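PDB 3VSF: ricin B lectin from Clostridium thermocellum, which acts as an exo-beta-1,3-galactanase, with a glycoside hydrolase family 43 module and a galactose-binding beta-trefoil module of the CBM13 type. Local coordinates for residues Tyr303-Arg309 with Gln322-Leu328; Leu248-Gly252 with Gln288-Ile292; Gly40-Asn44 with Tyr340-Ile346. One frame throughout, in Å; residues are numbered along the deposited sequence.

Contact 1 (Tyr303-Arg309 with Gln322-Leu328); sequences YLYMGDR and QYVWLPL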
ATOM      1  N   TYR A 303      -7.628  -5.411  -4.205  1.00 69.61           N
ATOM      2  CA  TYR A 303      -6.875  -4.246  -4.653  1.00 69.03           C
ATOM      3  C   TYR A 303      -5.433  -4.270  -4.154  1.00 67.68           C
ATOM      4  O   TYR A 303      -5.183  -4.363  -2.954  1.00 66.70           O
ATOM      5  CB  TYR A 303      -7.578  -2.958  -4.219  1.00 69.81           C
ATOM      6  CG  TYR A 303      -8.889  -2.718  -4.935  1.00 71.90           C
ATOM      7  CD1 TYR A 303      -8.997  -1.742  -5.917  1.00 70.39           C
ATOM      8  CD2 TYR A 303     -10.014  -3.478  -4.640  1.00 74.43           C
ATOM      9  CE1 TYR A 303     -10.192  -1.523  -6.577  1.00 73.94           C
ATOM     10  CE2 TYR A 303     -11.211  -3.266  -5.296  1.00 73.94           C
ATOM     11  CZ  TYR A 303     -11.295  -2.287  -6.264  1.00 76.12           C
ATOM     12  OH  TYR A 303     -12.485  -2.073  -6.919  1.00 78.53           O
ATOM     13  N   LEU A 304      -4.488  -4.188  -5.086  1.00 71.13           N
ATOM     14  CA  LEU A 304      -3.069  -4.229  -4.751  1.00 69.48           C
ATOM     15  C   LEU A 304      -2.472  -2.832  -4.614  1.00 67.58           C
ATOM     16  O   LEU A 304      -2.691  -1.964  -5.457  1.00 69.52           O
ATOM     17  CB  LEU A 304      -2.292  -5.022  -5.803  1.00 68.09           C
ATOM     18  CG  LEU A 304      -0.767  -4.980  -5.688  1.00 67.67           C
ATOM     19  CD1 LEU A 304      -0.310  -5.524  -4.342  1.00 66.80           C
ATOM     20  CD2 LEU A 304      -0.118  -5.750  -6.827  1.00 71.25           C
ATOM     21  N   TYR A 305      -1.714  -2.628  -3.543  1.00 67.07           N
ATOM     22  CA  TYR A 305      -1.029  -1.364  -3.310  1.00 66.96           C
ATOM     23  C   TYR A 305       0.444  -1.471  -3.685  1.00 69.10           C
ATOM     24  O   TYR A 305       1.125  -2.421  -3.297  1.00 69.63           O
ATOM     25  CB  TYR A 305      -1.163  -0.945  -1.844  1.00 64.25           C
ATOM     26  CG  TYR A 305      -0.127   0.062  -1.397  1.00 61.41           C
ATOM     27  CD1 TYR A 305      -0.384   1.425  -1.453  1.00 61.07           C
ATOM     28  CD2 TYR A 305       1.110  -0.351  -0.918  1.00 59.76           C
ATOM     29  CE1 TYR A 305       0.561   2.349  -1.044  1.00 57.35           C
ATOM     30  CE2 TYR A 305       2.061   0.564  -0.510  1.00 59.96           C
ATOM     31  CZ  TYR A 305       1.782   1.912  -0.576  1.00 59.34           C
ATOM     32  OH  TYR A 305       2.727   2.824  -0.168  1.00 61.46           O
ATOM     33  N   MET A 306       0.930  -0.491  -4.439  1.00 64.01           N
ATOM     34  CA  MET A 306       2.338  -0.441  -4.810  1.00 62.91           C
ATOM     35  C   MET A 306       2.998   0.788  -4.211  1.00 62.90           C
ATOM     36  O   MET A 306       2.425   1.877  -4.215  1.00 65.47           O
ATOM     37  CB  MET A 306       2.495  -0.415  -6.327  1.00 67.67           C
ATOM     38  CG  MET A 306       1.841  -1.578  -7.030  1.00 70.29           C
ATOM     39  SD  MET A 306       2.028  -1.475  -8.815  1.00 74.02           S
ATOM     40  CE  MET A 306       0.971  -2.826  -9.308  1.00 77.58           C
ATOM     41  N   GLY A 307       4.210   0.611  -3.702  1.00 60.83           N
ATOM     42  CA  GLY A 307       4.945   1.709  -3.111  1.00 62.91           C
ATOM     43  C   GLY A 307       6.421   1.656  -3.445  1.00 62.39           C
ATOM     44  O   GLY A 307       6.904   0.682  -4.023  1.00 62.41           O
ATOM     45  N   ASP A 308       7.137   2.712  -3.082  1.00 59.59           N
ATOM     46  CA  ASP A 308       8.574   2.769  -3.301  1.00 63.39           C
ATOM     47  C   ASP A 308       9.308   3.106  -2.012  1.00 62.40           C
ATOM     48  O   ASP A 308       9.012   4.107  -1.358  1.00 63.37           O
ATOM     49  CB  ASP A 308       8.922   3.795  -4.384  1.00 66.74           C
ATOM     50  CG  ASP A 308       8.622   3.294  -5.784  1.00 66.14           C
ATOM     51  OD1 ASP A 308       9.458   2.549  -6.338  1.00 64.97           O
ATOM     52  OD2 ASP A 308       7.557   3.648  -6.332  1.00 64.46           O
ATOM     53  N   ARG A 309      10.260   2.258  -1.642  1.00 61.55           N
ATOM     54  CA  ARG A 309      11.145   2.557  -0.529  1.00 66.65           C
ATOM     55  C   ARG A 309      12.389   3.241  -1.078  1.00 66.57           C
ATOM     56  O   ARG A 309      13.423   2.606  -1.285  1.00 65.42           O
ATOM     57  CB  ARG A 309      11.513   1.283   0.234  1.00 69.20           C
ATOM     58  CG  ARG A 309      12.418   1.518   1.434  1.00 64.71           C
ATOM     59  CD  ARG A 309      12.451   0.304   2.343  1.00 68.41           C
ATOM     60  NE  ARG A 309      11.140   0.032   2.924  1.00 70.17           N
ATOM     61  CZ  ARG A 309      10.885  -0.968   3.762  1.00 67.79           C
ATOM     62  NH1 ARG A 309      11.855  -1.798   4.121  1.00 67.91           N
ATOM     63  NH2 ARG A 309       9.660  -1.138   4.238  1.00 67.84           N
ATOM     64  N   GLN A 322      13.903   0.049  -3.152  1.00 74.93           N
ATOM     65  CA  GLN A 322      13.186  -1.215  -3.026  1.00 73.75           C
ATOM     66  C   GLN A 322      11.681  -1.002  -3.163  1.00 71.62           C
ATOM     67  O   GLN A 322      11.206   0.133  -3.170  1.00 70.00           O
ATOM     68  CB  GLN A 322      13.521  -1.879  -1.691  1.00 71.94           C
ATOM     69  CG  GLN A 322      14.981  -2.294  -1.568  1.00 75.48           C
ATOM     70  CD  GLN A 322      15.483  -2.279  -0.137  1.00 75.63           C
ATOM     71  OE1 GLN A 322      14.912  -1.615   0.727  1.00 76.49           O
ATOM     72  NE2 GLN A 322      16.561  -3.011   0.120  1.00 72.78           N
ATOM     73  N   TYR A 323      10.933  -2.096  -3.276  1.00 69.41           N
ATOM     74  CA  TYR A 323       9.490  -2.008  -3.477  1.00 69.22           C
ATOM     75  C   TYR A 323       8.708  -2.566  -2.291  1.00 71.78           C
ATOM     76  O   TYR A 323       9.185  -3.448  -1.577  1.00 70.70           O
ATOM     77  CB  TYR A 323       9.081  -2.734  -4.761  1.00 70.72           C
ATOM     78  CG  TYR A 323       9.920  -2.362  -5.960  1.00 72.98           C
ATOM     79  CD1 TYR A 323       9.714  -1.164  -6.632  1.00 76.77           C
ATOM     80  CD2 TYR A 323      10.920  -3.207  -6.422  1.00 75.86           C
ATOM     81  CE1 TYR A 323      10.480  -0.818  -7.729  1.00 76.61           C
ATOM     82  CE2 TYR A 323      11.691  -2.871  -7.517  1.00 76.94           C
ATOM     83  CZ  TYR A 323      11.467  -1.677  -8.167  1.00 78.55           C
ATOM     84  OH  TYR A 323      12.233  -1.339  -9.257  1.00 78.05           O
ATOM     85  N   VAL A 324       7.504  -2.040  -2.091  1.00 69.12           N
ATOM     86  CA  VAL A 324       6.630  -2.495  -1.020  1.00 66.86           C
ATOM     87  C   VAL A 324       5.215  -2.712  -1.542  1.00 66.97           C
ATOM     88  O   VAL A 324       4.504  -1.755  -1.849  1.00 67.99           O
ATOM     89  CB  VAL A 324       6.589  -1.485   0.143  1.00 67.87           C
ATOM     90  CG1 VAL A 324       5.502  -1.861   1.138  1.00 68.00           C
ATOM     91  CG2 VAL A 324       7.945  -1.405   0.828  1.00 70.99           C
ATOM     92  N   TRP A 325       4.812  -3.973  -1.649  1.00 68.67           N
ATOM     93  CA  TRP A 325       3.466  -4.305  -2.108  1.00 68.69           C
ATOM     94  C   TRP A 325       2.607  -4.840  -0.969  1.00 69.06           C
ATOM     95  O   TRP A 325       3.020  -5.735  -0.231  1.00 67.75           O
ATOM     96  CB  TRP A 325       3.517  -5.319  -3.254  1.00 71.44           C
ATOM     97  CG  TRP A 325       4.048  -4.752  -4.534  1.00 75.11           C
ATOM     98  CD1 TRP A 325       4.608  -3.521  -4.716  1.00 73.35           C
ATOM     99  CD2 TRP A 325       4.063  -5.393  -5.815  1.00 75.80           C
ATOM    100  NE1 TRP A 325       4.974  -3.357  -6.030  1.00 73.26           N
ATOM    101  CE2 TRP A 325       4.650  -4.492  -6.726  1.00 75.68           C
ATOM    102  CE3 TRP A 325       3.638  -6.642  -6.280  1.00 73.57           C
ATOM    103  CZ2 TRP A 325       4.823  -4.799  -8.074  1.00 76.54           C
ATOM    104  CZ3 TRP A 325       3.812  -6.946  -7.618  1.00 74.95           C
ATOM    105  CH2 TRP A 325       4.399  -6.028  -8.499  1.00 78.56           C
ATOM    106  N   LEU A 326       1.411  -4.280  -0.832  1.00 67.12           N
ATOM    107  CA  LEU A 326       0.492  -4.674   0.224  1.00 63.35           C
ATOM    108  C   LEU A 326      -0.933  -4.697  -0.311  1.00 65.43           C
ATOM    109  O   LEU A 326      -1.243  -4.015  -1.288  1.00 66.50           O
ATOM    110  CB  LEU A 326       0.584  -3.701   1.400  1.00 60.51           C
ATOM    111  CG  LEU A 326       1.967  -3.497   2.020  1.00 62.22           C
ATOM    112  CD1 LEU A 326       1.949  -2.323   2.979  1.00 62.31           C
ATOM    113  CD2 LEU A 326       2.439  -4.760   2.722  1.00 65.83           C
ATOM    114  N   PRO A 327      -1.809  -5.489   0.322  1.00 62.85           N
ATOM    115  CA  PRO A 327      -3.218  -5.513  -0.072  1.00 61.17           C
ATOM    116  C   PRO A 327      -3.974  -4.321   0.504  1.00 61.90           C
ATOM    117  O   PRO A 327      -3.781  -3.975   1.668  1.00 63.61           O
ATOM    118  CB  PRO A 327      -3.727  -6.809   0.560  1.00 65.78           C
ATOM    119  CG  PRO A 327      -2.869  -6.989   1.762  1.00 63.91           C
ATOM    120  CD  PRO A 327      -1.509  -6.473   1.378  1.00 62.19           C
ATOM    121  N   LEU A 328      -4.814  -3.694  -0.313  1.00 64.85           N
ATOM    122  CA  LEU A 328      -5.657  -2.601   0.152  1.00 65.68           C
ATOM    123  C   LEU A 328      -7.047  -3.135   0.477  1.00 67.06           C
ATOM    124  O   LEU A 328      -7.822  -3.459  -0.423  1.00 67.45           O
ATOM    125  CB  LEU A 328      -5.748  -1.499  -0.905  1.00 66.60           C
ATOM    126  CG  LEU A 328      -6.605  -0.285  -0.541  1.00 67.77           C
ATOM    127  CD1 LEU A 328      -6.042   0.421   0.683  1.00 63.45           C
ATOM    128  CD2 LEU A 328      -6.710   0.676  -1.716  1.00 65.24           C
TER
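Met306 lays its CG over one face of the Trp325 indole, 4.1 Å from the centroid of the five-membered ring. Its chi1 of -57° puts CG anti to its own carbonyl carbon. The extended chain beyond then runs alongside the indole and points the same way. SD sits obliquely to the ring and adds a Met-aromatic contact. Leu304 meets the six-membered part, with CD2 3.9 Å from Trp325 CE3. Met63, Phe48 and Trp72 also pack on the indole, which is buried. On the other side of the sheet, Tyr305 CD2 lies 4.1 Å from Leu326 CB. The backbones of this pair are joined by two bonds, Tyr305 N to Leu326 O at 2.7 Å and Leu326 N to Tyr305 O at 3.1 Å. The two antiparallel strands are the second and third of the last blade of the five-bladed beta-propeller of family 43. Both backbone bonds between Gly307 and Val324 are weak. In contrast to the buried Trp325 side, the far end leads to the partly exposed Gln322. Two backbone bonds still hold Arg309 to it. Gln322 OE1 comes 3.5 Å from Arg309 CD, and the two side chains cross. A bend at chi3 (-64°) brings the arginine back across Val324, where NH2 is 3.8 Å from CG2. The guanidinium is fixed by the carbonyls of Tyr285 and Arg286. Asp308 lies alongside Tyr323, its carboxylate turned 64° from the ring, and Tyr323 OH bonds to the backbone at Ile56 and Ala58.

Contact 2 (Leu248-Gly252 with Gln288-Ile292); sequences LITSG and QPTFI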
ATOM      1  N   LEU A 248      -9.004   8.421  -3.404  1.00 68.96           N
ATOM      2  CA  LEU A 248      -7.760   9.106  -3.726  1.00 67.18           C
ATOM      3  C   LEU A 248      -6.713   8.917  -2.632  1.00 66.00           C
ATOM      4  O   LEU A 248      -6.739   9.598  -1.608  1.00 65.23           O
ATOM      5  CB  LEU A 248      -8.017  10.597  -3.960  1.00 70.54           C
ATOM      6  CG  LEU A 248      -6.818  11.436  -4.409  1.00 67.73           C
ATOM      7  CD1 LEU A 248      -6.199  10.852  -5.669  1.00 69.00           C
ATOM      8  CD2 LEU A 248      -7.229  12.883  -4.632  1.00 67.93           C
ATOM      9  N   ILE A 249      -5.794   7.983  -2.859  1.00 64.33           N
ATOM     10  CA  ILE A 249      -4.697   7.744  -1.930  1.00 61.32           C
ATOM     11  C   ILE A 249      -3.538   8.689  -2.228  1.00 66.38           C
ATOM     12  O   ILE A 249      -2.995   8.691  -3.331  1.00 65.48           O
ATOM     13  CB  ILE A 249      -4.192   6.289  -2.003  1.00 58.82           C
ATOM     14  CG1 ILE A 249      -5.186   5.338  -1.329  1.00 63.83           C
ATOM     15  CG2 ILE A 249      -2.831   6.167  -1.342  1.00 55.42           C
ATOM     16  CD1 ILE A 249      -6.505   5.193  -2.058  1.00 65.60           C
ATOM     17  N   THR A 250      -3.165   9.495  -1.239  1.00 65.72           N
ATOM     18  CA  THR A 250      -2.097  10.469  -1.416  1.00 64.89           C
ATOM     19  C   THR A 250      -1.008  10.301  -0.365  1.00 64.14           C
ATOM     20  O   THR A 250      -1.153   9.522   0.575  1.00 62.06           O
ATOM     21  CB  THR A 250      -2.635  11.909  -1.337  1.00 66.94           C
ATOM     22  OG1 THR A 250      -3.207  12.136  -0.043  1.00 66.55           O
ATOM     23  CG2 THR A 250      -3.695  12.140  -2.403  1.00 68.92           C
ATOM     24  N   SER A 251       0.085  11.037  -0.535  1.00 66.15           N
ATOM     25  CA  SER A 251       1.161  11.052   0.446  1.00 66.05           C
ATOM     26  C   SER A 251       1.445  12.488   0.861  1.00 63.50           C
ATOM     27  O   SER A 251       0.781  13.418   0.405  1.00 65.99           O
ATOM     28  CB  SER A 251       2.428  10.417  -0.129  1.00 66.79           C
ATOM     29  OG  SER A 251       3.029  11.259  -1.097  1.00 66.17           O
ATOM     30  N   GLY A 252       2.429  12.664   1.734  1.00 63.75           N
ATOM     31  CA  GLY A 252       2.841  13.989   2.152  1.00 66.39           C
ATOM     32  C   GLY A 252       3.990  14.485   1.300  1.00 69.36           C
ATOM     33  O   GLY A 252       4.520  13.746   0.469  1.00 70.05           O
ATOM     34  N   GLN A 288       6.419   5.088  -0.215  1.00 65.05           N
ATOM     35  CA  GLN A 288       5.551   6.118  -0.763  1.00 61.52           C
ATOM     36  C   GLN A 288       4.652   5.498  -1.825  1.00 61.43           C
ATOM     37  O   GLN A 288       5.134   4.811  -2.725  1.00 62.29           O
ATOM     38  CB  GLN A 288       6.377   7.255  -1.365  1.00 60.07           C
ATOM     39  CG  GLN A 288       5.555   8.459  -1.796  1.00 64.99           C
ATOM     40  CD  GLN A 288       6.401   9.549  -2.425  1.00 65.61           C
ATOM     41  OE1 GLN A 288       7.552   9.321  -2.795  1.00 66.23           O
ATOM     42  NE2 GLN A 288       5.832  10.743  -2.546  1.00 62.86           N
ATOM     43  N   PRO A 289       3.335   5.732  -1.718  1.00 60.99           N
ATOM     44  CA  PRO A 289       2.372   5.164  -2.666  1.00 62.46           C
ATOM     45  C   PRO A 289       2.697   5.563  -4.099  1.00 65.16           C
ATOM     46  O   PRO A 289       3.099   6.701  -4.343  1.00 65.80           O
ATOM     47  CB  PRO A 289       1.039   5.788  -2.231  1.00 60.70           C
ATOM     48  CG  PRO A 289       1.415   6.994  -1.429  1.00 61.77           C
ATOM     49  CD  PRO A 289       2.690   6.626  -0.742  1.00 60.33           C
ATOM     50  N   THR A 290       2.532   4.633  -5.034  1.00 64.90           N
ATOM     51  CA  THR A 290       2.825   4.915  -6.432  1.00 66.02           C
ATOM     52  C   THR A 290       1.663   4.543  -7.348  1.00 66.26           C
ATOM     53  O   THR A 290       1.411   5.221  -8.343  1.00 70.82           O
ATOM     54  CB  THR A 290       4.113   4.201  -6.903  1.00 66.26           C
ATOM     55  OG1 THR A 290       4.476   4.674  -8.206  1.00 69.71           O
ATOM     56  CG2 THR A 290       3.909   2.696  -6.950  1.00 63.82           C
ATOM     57  N   PHE A 291       0.952   3.472  -7.008  1.00 67.01           N
ATOM     58  CA  PHE A 291      -0.171   3.026  -7.827  1.00 69.60           C
ATOM     59  C   PHE A 291      -1.002   1.937  -7.152  1.00 66.95           C
ATOM     60  O   PHE A 291      -0.491   1.161  -6.345  1.00 68.52           O
ATOM     61  CB  PHE A 291       0.328   2.537  -9.188  1.00 69.11           C
ATOM     62  CG  PHE A 291      -0.749   2.438 -10.223  1.00 69.67           C
ATOM     63  CD1 PHE A 291      -1.305   3.581 -10.772  1.00 71.54           C
ATOM     64  CD2 PHE A 291      -1.205   1.204 -10.652  1.00 69.46           C
ATOM     65  CE1 PHE A 291      -2.298   3.496 -11.726  1.00 71.79           C
ATOM     66  CE2 PHE A 291      -2.195   1.115 -11.607  1.00 71.32           C
ATOM     67  CZ  PHE A 291      -2.744   2.262 -12.146  1.00 70.89           C
ATOM     68  N   ILE A 292      -2.286   1.885  -7.495  1.00 68.60           N
ATOM     69  CA  ILE A 292      -3.201   0.897  -6.930  1.00 68.17           C
ATOM     70  C   ILE A 292      -4.112   0.308  -8.007  1.00 69.19           C
ATOM     71  O   ILE A 292      -4.934   1.015  -8.588  1.00 66.34           O
ATOM     72  CB  ILE A 292      -4.079   1.513  -5.820  1.00 65.30           C
ATOM     73  CG1 ILE A 292      -3.209   2.053  -4.683  1.00 62.77           C
ATOM     74  CG2 ILE A 292      -5.070   0.488  -5.292  1.00 68.41           C
ATOM     75  CD1 ILE A 292      -3.991   2.756  -3.595  1.00 57.20           C
TER
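The side-chain amide of Gln288 meets Ser251 at its rim, not over a face. NE2 gives a nearly straight hydrogen bond to Ser251 OG, 3.2 Å long with 167° at the hydrogen. OG lies only 9° out of the amide plane. The other end of the amide is also held, since OE1 accepts from Trp310 NE1. This fixes the rotation of the group. The extended chain of Gln288 carries the amide out to the serine. Pro289 turns its ring carbons to the other strand: CG is 3.8 Å from Ser251 CB and CB 4.0 Å from Ile249 CG2.

Ser251 OG has two roles. It accepts from the glutamine and donates to Gly252 O at 3.3 Å. A chi1 of 72° places it between its own backbone N and carbonyl carbon, within range of both partners. Further along, the contact is purely apolar. Ile292 sends its CD1 against Ile249, 3.6 Å from CG1, and the two side chains cross at about a right angle.

No backbone hydrogen bond joins the segments, whose axes stay 6.9 Å apart. They belong to consecutive blades of the beta-propeller, so the seam is filled mainly by side chains. Strand 246-251 is the second strand of its blade. Ile249 pairs with Cys238 on its neighbour 237-241, and Ile292 also touches Ile240 there. Strand 288-296 opens the next blade and pairs with 301-309. A classic beta bulge at Thr290 and Phe291 sets both residues opposite Met306 of strand 301-309. Arg119 of strand 116-124 packs against Gln288 and Thr290.

Contact 3 (Gly40-Asn44 with Tyr340-Ile346); sequences GVIVN and YYDSVKI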
ATOM      1  N   GLY A  40       3.818 -18.302  -4.642  1.00 84.68           N
ATOM      2  CA  GLY A  40       3.572 -16.930  -5.048  1.00 82.56           C
ATOM      3  C   GLY A  40       3.680 -15.965  -3.884  1.00 81.21           C
ATOM      4  O   GLY A  40       2.702 -15.315  -3.512  1.00 79.77           O
ATOM      5  N   VAL A  41       4.875 -15.870  -3.310  1.00 77.21           N
ATOM      6  CA  VAL A  41       5.099 -15.031  -2.139  1.00 77.06           C
ATOM      7  C   VAL A  41       6.112 -13.922  -2.415  1.00 79.06           C
ATOM      8  O   VAL A  41       7.163 -14.159  -3.010  1.00 77.49           O
ATOM      9  CB  VAL A  41       5.574 -15.868  -0.935  1.00 78.14           C
ATOM     10  CG1 VAL A  41       5.903 -14.968   0.246  1.00 73.87           C
ATOM     11  CG2 VAL A  41       4.515 -16.893  -0.556  1.00 76.49           C
ATOM     12  N   ILE A  42       5.783 -12.711  -1.973  1.00 78.11           N
ATOM     13  CA  ILE A  42       6.643 -11.552  -2.171  1.00 75.39           C
ATOM     14  C   ILE A  42       7.227 -11.072  -0.847  1.00 73.15           C
ATOM     15  O   ILE A  42       6.548 -11.085   0.179  1.00 74.45           O
ATOM     16  CB  ILE A  42       5.867 -10.387  -2.810  1.00 74.72           C
ATOM     17  CG1 ILE A  42       5.132 -10.857  -4.067  1.00 76.80           C
ATOM     18  CG2 ILE A  42       6.802  -9.238  -3.132  1.00 75.53           C
ATOM     19  CD1 ILE A  42       4.312  -9.774  -4.729  1.00 77.33           C
ATOM     20  N   VAL A  43       8.485 -10.646  -0.876  1.00 70.73           N
ATOM     21  CA  VAL A  43       9.144 -10.129   0.317  1.00 72.96           C
ATOM     22  C   VAL A  43       9.339  -8.619   0.216  1.00 73.08           C
ATOM     23  O   VAL A  43      10.161  -8.145  -0.564  1.00 77.69           O
ATOM     24  CB  VAL A  43      10.512 -10.797   0.540  1.00 73.23           C
ATOM     25  CG1 VAL A  43      11.139 -10.300   1.834  1.00 73.42           C
ATOM     26  CG2 VAL A  43      10.364 -12.309   0.560  1.00 71.49           C
ATOM     27  N   ASN A  44       8.577  -7.870   1.006  1.00 72.05           N
ATOM     28  CA  ASN A  44       8.661  -6.413   0.990  1.00 69.11           C
ATOM     29  C   ASN A  44       9.984  -5.894   1.539  1.00 71.22           C
ATOM     30  O   ASN A  44      10.711  -6.615   2.224  1.00 71.48           O
ATOM     31  CB  ASN A  44       7.492  -5.797   1.762  1.00 67.39           C
ATOM     32  CG  ASN A  44       6.159  -6.029   1.080  1.00 69.40           C
ATOM     33  OD1 ASN A  44       6.072  -6.051  -0.147  1.00 72.45           O
ATOM     34  ND2 ASN A  44       5.110  -6.202   1.875  1.00 69.71           N
ATOM     35  N   TYR A 340       0.535  -3.965   6.984  1.00 58.85           N
ATOM     36  CA  TYR A 340       1.886  -4.297   6.551  1.00 61.27           C
ATOM     37  C   TYR A 340       2.238  -5.746   6.866  1.00 63.79           C
ATOM     38  O   TYR A 340       2.281  -6.147   8.028  1.00 65.90           O
ATOM     39  CB  TYR A 340       2.918  -3.370   7.192  1.00 61.60           C
ATOM     40  CG  TYR A 340       4.346  -3.789   6.918  1.00 64.48           C
ATOM     41  CD1 TYR A 340       4.974  -3.449   5.725  1.00 67.42           C
ATOM     42  CD2 TYR A 340       5.063  -4.533   7.845  1.00 64.25           C
ATOM     43  CE1 TYR A 340       6.278  -3.835   5.467  1.00 67.72           C
ATOM     44  CE2 TYR A 340       6.367  -4.922   7.596  1.00 68.03           C
ATOM     45  CZ  TYR A 340       6.969  -4.570   6.407  1.00 73.17           C
ATOM     46  OH  TYR A 340       8.265  -4.956   6.156  1.00 78.15           O
ATOM     47  N   TYR A 341       2.490  -6.522   5.820  1.00 64.02           N
ATOM     48  CA  TYR A 341       2.956  -7.890   5.971  1.00 65.90           C
ATOM     49  C   TYR A 341       4.378  -7.977   5.440  1.00 70.23           C
ATOM     50  O   TYR A 341       4.642  -7.601   4.299  1.00 73.86           O
ATOM     51  CB  TYR A 341       2.052  -8.853   5.201  1.00 67.63           C
ATOM     52  CG  TYR A 341       0.589  -8.758   5.569  1.00 68.01           C
ATOM     53  CD1 TYR A 341       0.193  -8.565   6.885  1.00 66.25           C
ATOM     54  CD2 TYR A 341      -0.398  -8.856   4.595  1.00 67.22           C
ATOM     55  CE1 TYR A 341      -1.146  -8.478   7.223  1.00 65.40           C
ATOM     56  CE2 TYR A 341      -1.737  -8.769   4.923  1.00 67.34           C
ATOM     57  CZ  TYR A 341      -2.106  -8.581   6.238  1.00 68.00           C
ATOM     58  OH  TYR A 341      -3.440  -8.492   6.566  1.00 66.29           O
ATOM     59  N   ASP A 342       5.299  -8.464   6.266  1.00 71.28           N
ATOM     60  CA  ASP A 342       6.690  -8.591   5.849  1.00 70.74           C
ATOM     61  C   ASP A 342       6.788  -9.511   4.636  1.00 73.57           C
ATOM     62  O   ASP A 342       7.733  -9.427   3.852  1.00 75.92           O
ATOM     63  CB  ASP A 342       7.551  -9.117   6.996  1.00 76.27           C
ATOM     64  CG  ASP A 342       9.025  -8.825   6.799  1.00 81.33           C
ATOM     65  OD1 ASP A 342       9.473  -7.729   7.199  1.00 81.01           O
ATOM     66  OD2 ASP A 342       9.736  -9.688   6.243  1.00 83.72           O
ATOM     67  N   SER A 343       5.800 -10.389   4.492  1.00 73.63           N
ATOM     68  CA  SER A 343       5.703 -11.273   3.337  1.00 71.73           C
ATOM     69  C   SER A 343       4.247 -11.386   2.895  1.00 72.41           C
ATOM     70  O   SER A 343       3.355 -11.590   3.718  1.00 73.30           O
ATOM     71  CB  SER A 343       6.264 -12.658   3.667  1.00 72.86           C
ATOM     72  OG  SER A 343       7.634 -12.585   4.021  1.00 74.96           O
ATOM     73  N   VAL A 344       4.011 -11.247   1.594  1.00 73.68           N
ATOM     74  CA  VAL A 344       2.655 -11.268   1.059  1.00 74.67           C
ATOM     75  C   VAL A 344       2.459 -12.402   0.058  1.00 75.07           C
ATOM     76  O   VAL A 344       3.295 -12.620  -0.816  1.00 77.63           O
ATOM     77  CB  VAL A 344       2.305  -9.931   0.375  1.00 71.84           C
ATOM     78  CG1 VAL A 344       0.932 -10.006  -0.277  1.00 72.34           C
ATOM     79  CG2 VAL A 344       2.364  -8.791   1.377  1.00 69.57           C
ATOM     80  N   LYS A 345       1.349 -13.122   0.191  1.00 74.95           N
ATOM     81  CA  LYS A 345       1.016 -14.184  -0.751  1.00 76.69           C
ATOM     82  C   LYS A 345      -0.032 -13.697  -1.747  1.00 78.78           C
ATOM     83  O   LYS A 345      -1.029 -13.086  -1.362  1.00 76.28           O
ATOM     84  CB  LYS A 345       0.504 -15.424  -0.018  1.00 78.98           C
ATOM     85  CG  LYS A 345       0.345 -16.641  -0.915  1.00 83.60           C
ATOM     86  CD  LYS A 345      -1.045 -17.248  -0.799  1.00 84.78           C
ATOM     87  CE  LYS A 345      -1.200 -18.440  -1.728  1.00 86.12           C
ATOM     88  NZ  LYS A 345      -2.570 -19.022  -1.666  1.00 89.55           N
ATOM     89  N   ILE A 346       0.201 -13.969  -3.026  1.00 81.85           N
ATOM     90  CA  ILE A 346      -0.706 -13.522  -4.077  1.00 80.72           C
ATOM     91  C   ILE A 346      -1.106 -14.660  -5.012  1.00 83.77           C
ATOM     92  O   ILE A 346      -0.258 -15.409  -5.494  1.00 84.29           O
ATOM     93  CB  ILE A 346      -0.082 -12.389  -4.915  1.00 78.44           C
ATOM     94  CG1 ILE A 346       0.275 -11.198  -4.025  1.00 80.13           C
ATOM     95  CG2 ILE A 346      -1.029 -11.960  -6.024  1.00 81.36           C
ATOM     96  CD1 ILE A 346       0.822 -10.010  -4.786  1.00 73.00           C
TER
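Backbone hydrogen bonds join Ile42 to Val344 in both directions. Ile42 N to Val344 O is 2.7 Å, and Val344 N to Ile42 O is 2.9 Å. Ile346 N also bonds to Gly40 O, at 2.9 Å. At the other end the pairing fades, and Asn44 N reaches Asp342 O by a weak bond of 3.4 Å.

Side-chain polar contacts take over there. Asn44 points its side chain toward segment 340-346, and chi1 of -67° sets CG anti to its carbonyl carbon. ND2 gives a weak, bent bond to Tyr341 O at 2.8 Å. Val344 CG2 lies beside the same ND2. OD1 accepts from Trp325 N, so the amide links this pair to the neighbouring blade. Tyr340 OH donates to Asp342 OD1, which it meets from above the carboxylate plane.

Apolar contacts lie mainly on the face of Ile42, Val344 and Ile346. The CD1 methyls of Ile42 and Ile346 meet at 3.5 Å. On the more open face, the Val41 and Lys345 side chains cross at about a right angle, Val41 CG2 being 4.2 Å from Lys345 CG.

The strands form part of a small antiparallel sheet with strand 352-355, separate from the propeller blades. It ties the start of the model to the chain leaving the propeller for the beta-trefoil. Tyr340 comes within about 6 Å, side chain to side chain, of Asn440, a galactose-binding residue of that lectin module.

Overall arrangement
Contacts 1 and 2 are buried within the propeller, whereas contact 3 is only partly buried and lies toward the beta-trefoil. Contacts 1 and 2 share the last blade: strands 288-296 and 301-309 are neighbours in it, and Met306 meets residues of both strands that flank 301-309. Contact 1 acts within that blade, contact 2 between it and the blade before. Contacts 1 and 3 both rest on main-chain pairing and meet where Ile42 packs on Trp325. Contact 2 depends on side chains instead. Contacts 2 and 3 do not touch; their nearest atoms are about 11 Å apart, and contact 1 lies against both.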